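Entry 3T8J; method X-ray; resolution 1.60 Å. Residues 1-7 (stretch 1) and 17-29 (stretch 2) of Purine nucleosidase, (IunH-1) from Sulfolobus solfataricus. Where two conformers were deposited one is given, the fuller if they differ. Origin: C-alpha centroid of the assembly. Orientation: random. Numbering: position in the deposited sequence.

Stretch 1 1-7: MRHFIID
Stretch 2 (17-29) SLYLLLKNNIDVV

The two stretches form a strand-helix-strand contact in which a short parallel β ladder joins strand 3-7 to strand 27-29, while the helix leading into the second strand packs its apolar side chains against one face of the first. The strands run in the same sense, their axes inclined at 53° and 4.6 Å apart at closest approach; helix 17-23 runs nearly antiparallel to strand 3-7 (166°), with the axes 10.2 Å apart. The register pairs His-3 with Asp-27 and Phe-4 with Val-28, CA to CA 4.8 Å in each case, and it opens to 5.9 Å between the CA atoms of Arg-2 and Ile-26 and 5.8 Å between those of Ile-5 and Val-29. Three backbone hydrogen bonds stitch the ladder: Asp-27 N to Arg-2 O (3.1 Å), Phe-4 N to Asp-27 O (2.8 Å) and Val-29 N to Phe-4 O (2.8 Å). Phe-4 thus uses both its N and its O, reaching the residues before and after its partner Val-28, as parallel pairing requires. Strand residues 3-7 are extended, with phi from -126° to -101° and psi from 118° to 144°.

His-3 (chi1 m, chi2 -79°) and Asp-27 (chi1 t, chi2 34°) lie on the same face, and His-3 ND1 donates to Asp-27 OD2 at 2.7 Å; the carboxylate oxygen sits near the plane of the imidazole, at its edge, where the nitrogen's hydrogen points. Beyond this pair, Met-1 (t, p, p) folds toward the turn, its SD 3.3 Å from Asn-25 O.

On the other face, Phe-4 (m, chi2 70°) meets Ile-26 (m, m), with Phe-4 CD1 3.4 Å from Ile-26 CG2, while Leu-21 CD2 lies over one face of the ring. Ile-6 (t, t) extends this apolar layer: its CD1 comes 3.6 Å from Leu-18 N, and its CG2 lies 4.1 Å from Val-28 CG1 and 4.2 Å from Leu-18 CD1. Leu-21 (m, t) points toward the strand and Leu-18 (t, p) sideways. Ile-5 (m, t) points away, yet its CG1 still reaches Val-29 CG2 at 3.9 Å.

The helix gives way to the second strand through a tight turn. Asn-24 (phi/psi -94°/18°) is the first residue to leave helical geometry, and its ND2 donates to Leu-20 O at 2.9 Å; Asn-25 follows with positive phi (59°/34°). Ile-26 N then bonds Leu-21 O at 3.1 Å, and Ile-26 itself (-87°/135°) is already extended.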

# COMPACT_ATOMS: atom_id res chain seq x y z
N MET A 1 23.38 -20.36 35.78
CA MET A 1 23.59 -20.78 34.34
C MET A 1 22.53 -20.15 33.44
O MET A 1 21.33 -20.09 33.79
CB MET A 1 23.54 -22.30 34.23
CG MET A 1 23.73 -22.91 32.85
SD MET A 1 25.32 -22.46 32.07
CE MET A 1 26.41 -23.33 33.16
N ARG A 2 22.98 -19.70 32.27
CA ARG A 2 22.06 -19.16 31.28
C ARG A 2 21.65 -20.28 30.32
O ARG A 2 22.46 -21.17 30.03
CB ARG A 2 22.72 -18.01 30.54
CG ARG A 2 23.02 -16.81 31.46
CD ARG A 2 23.86 -15.75 30.81
NE ARG A 2 23.14 -15.06 29.75
CZ ARG A 2 23.69 -14.19 28.91
NH1 ARG A 2 24.99 -13.91 28.99
NH2 ARG A 2 22.94 -13.61 27.97
N HIS A 3 20.40 -20.20 29.83
CA HIS A 3 19.81 -21.21 28.95
C HIS A 3 19.29 -20.54 27.67
O HIS A 3 18.51 -19.59 27.74
CB HIS A 3 18.67 -21.91 29.65
CG HIS A 3 19.04 -22.44 31.00
ND1 HIS A 3 19.74 -23.62 31.16
CD2 HIS A 3 18.85 -21.94 32.24
CE1 HIS A 3 19.94 -23.83 32.45
NE2 HIS A 3 19.42 -22.82 33.13
N PHE A 4 19.74 -21.05 26.53
CA PHE A 4 19.42 -20.48 25.23
C PHE A 4 18.80 -21.48 24.25
O PHE A 4 19.22 -22.65 24.16
CB PHE A 4 20.70 -19.99 24.52
CG PHE A 4 21.12 -18.59 24.88
CD1 PHE A 4 21.63 -18.29 26.13
CD2 PHE A 4 21.06 -17.56 23.95
CE1 PHE A 4 22.03 -16.98 26.45
CE2 PHE A 4 21.47 -16.27 24.25
CZ PHE A 4 21.97 -15.99 25.51
N ILE A 5 17.86 -20.99 23.45
CA ILE A 5 17.53 -21.60 22.15
C ILE A 5 18.22 -20.76 21.09
O ILE A 5 18.20 -19.52 21.14
CB ILE A 5 16.03 -21.57 21.87
CG1 ILE A 5 15.30 -22.47 22.83
CG2 ILE A 5 15.73 -21.93 20.39
CD1 ILE A 5 13.75 -22.44 22.68
N ILE A 6 18.84 -21.43 20.10
CA ILE A 6 19.38 -20.72 18.94
C ILE A 6 18.57 -21.11 17.72
O ILE A 6 18.37 -22.29 17.45
CB ILE A 6 20.93 -20.98 18.75
CG1 ILE A 6 21.50 -20.14 17.60
CG2 ILE A 6 21.26 -22.44 18.59
CD1 ILE A 6 23.04 -20.23 17.51
N ASP A 7 18.07 -20.10 17.00
CA ASP A 7 17.20 -20.27 15.83
C ASP A 7 17.99 -19.91 14.58
O ASP A 7 18.45 -18.78 14.43
CB ASP A 7 15.94 -19.40 16.00
CG ASP A 7 14.87 -19.67 14.94
OD1 ASP A 7 14.23 -20.75 14.92
OD2 ASP A 7 14.67 -18.77 14.07
N SER A 17 28.14 -19.05 15.60
CA SER A 17 27.38 -18.55 16.77
C SER A 17 27.06 -19.69 17.76
O SER A 17 27.20 -19.52 19.00
CB SER A 17 26.09 -17.87 16.29
OG SER A 17 26.38 -16.67 15.59
N LEU A 18 26.60 -20.83 17.25
CA LEU A 18 26.37 -22.02 18.07
C LEU A 18 27.66 -22.34 18.84
O LEU A 18 27.65 -22.58 20.06
CB LEU A 18 25.95 -23.20 17.19
CG LEU A 18 25.87 -24.55 17.89
CD1 LEU A 18 24.79 -24.61 18.96
CD2 LEU A 18 25.64 -25.65 16.84
N TYR A 19 28.78 -22.36 18.11
CA TYR A 19 30.07 -22.70 18.73
C TYR A 19 30.50 -21.66 19.78
O TYR A 19 31.07 -22.04 20.81
CB TYR A 19 31.14 -22.92 17.68
CG TYR A 19 31.00 -24.17 16.84
CD1 TYR A 19 30.03 -25.15 17.10
CD2 TYR A 19 31.86 -24.40 15.79
CE1 TYR A 19 29.94 -26.31 16.32
CE2 TYR A 19 31.77 -25.56 15.01
CZ TYR A 19 30.82 -26.51 15.28
OH TYR A 19 30.74 -27.65 14.50
N LEU A 20 30.23 -20.38 19.55
CA LEU A 20 30.58 -19.33 20.52
C LEU A 20 29.84 -19.61 21.84
O LEU A 20 30.44 -19.51 22.91
CB LEU A 20 30.24 -17.94 19.97
CG LEU A 20 30.87 -16.68 20.59
CD1 LEU A 20 32.39 -16.74 20.61
CD2 LEU A 20 30.39 -15.41 19.87
N LEU A 21 28.56 -19.97 21.75
CA LEU A 21 27.80 -20.27 22.97
C LEU A 21 28.40 -21.50 23.67
O LEU A 21 28.67 -21.48 24.88
CB LEU A 21 26.30 -20.51 22.69
CG LEU A 21 25.45 -19.34 22.19
CD1 LEU A 21 24.05 -19.85 21.79
CD2 LEU A 21 25.35 -18.24 23.25
N LEU A 22 28.62 -22.58 22.92
CA LEU A 22 29.12 -23.84 23.51
C LEU A 22 30.55 -23.76 24.06
O LEU A 22 30.83 -24.30 25.17
CB LEU A 22 29.03 -24.98 22.49
CG LEU A 22 27.63 -25.38 22.04
CD1 LEU A 22 27.73 -26.52 21.01
CD2 LEU A 22 26.74 -25.80 23.18
N LYS A 23 31.44 -23.11 23.33
CA LYS A 23 32.82 -22.91 23.74
C LYS A 23 32.85 -22.24 25.10
O LYS A 23 33.69 -22.59 25.94
CB LYS A 23 33.53 -21.98 22.75
CG LYS A 23 34.89 -21.45 23.23
CD LYS A 23 35.90 -22.52 23.13
CE LYS A 23 37.30 -22.11 23.67
NZ LYS A 23 37.29 -21.38 24.97
N ASN A 24 31.93 -21.30 25.28
CA ASN A 24 31.86 -20.47 26.49
C ASN A 24 30.92 -20.96 27.62
O ASN A 24 30.57 -20.20 28.52
CB ASN A 24 31.56 -19.03 26.09
CG ASN A 24 32.76 -18.36 25.41
OD1 ASN A 24 33.76 -18.04 26.06
ND2 ASN A 24 32.68 -18.19 24.09
N ASN A 25 30.55 -22.24 27.57
CA ASN A 25 29.77 -22.91 28.62
C ASN A 25 28.39 -22.28 28.90
O ASN A 25 27.90 -22.27 30.04
CB ASN A 25 30.58 -23.03 29.92
CG ASN A 25 30.03 -24.11 30.84
OD1 ASN A 25 29.72 -25.20 30.38
ND2 ASN A 25 29.91 -23.82 32.14
N ILE A 26 27.76 -21.75 27.85
CA ILE A 26 26.34 -21.36 27.88
C ILE A 26 25.50 -22.58 27.54
O ILE A 26 25.84 -23.31 26.60
CB ILE A 26 26.04 -20.24 26.86
CG1 ILE A 26 26.93 -19.03 27.09
CG2 ILE A 26 24.53 -19.89 26.86
CD1 ILE A 26 26.69 -18.32 28.41
N ASP A 27 24.43 -22.83 28.28
CA ASP A 27 23.59 -24.01 28.07
C ASP A 27 22.70 -23.77 26.86
O ASP A 27 21.81 -22.94 26.89
CB ASP A 27 22.75 -24.34 29.29
CG ASP A 27 21.93 -25.60 29.13
OD1 ASP A 27 22.39 -26.56 28.46
OD2 ASP A 27 20.87 -25.67 29.79
N VAL A 28 22.97 -24.48 25.77
CA VAL A 28 22.10 -24.43 24.59
C VAL A 28 21.13 -25.60 24.69
O VAL A 28 21.54 -26.78 24.68
CB VAL A 28 22.91 -24.52 23.29
CG1 VAL A 28 21.96 -24.51 22.09
CG2 VAL A 28 23.90 -23.36 23.16
N VAL A 29 19.85 -25.29 24.91
CA VAL A 29 18.86 -26.35 25.14
C VAL A 29 18.20 -26.92 23.86
O VAL A 29 17.63 -28.02 23.89
CB VAL A 29 17.76 -25.89 26.12
CG1 VAL A 29 18.40 -25.41 27.45
CG2 VAL A 29 16.89 -24.78 25.52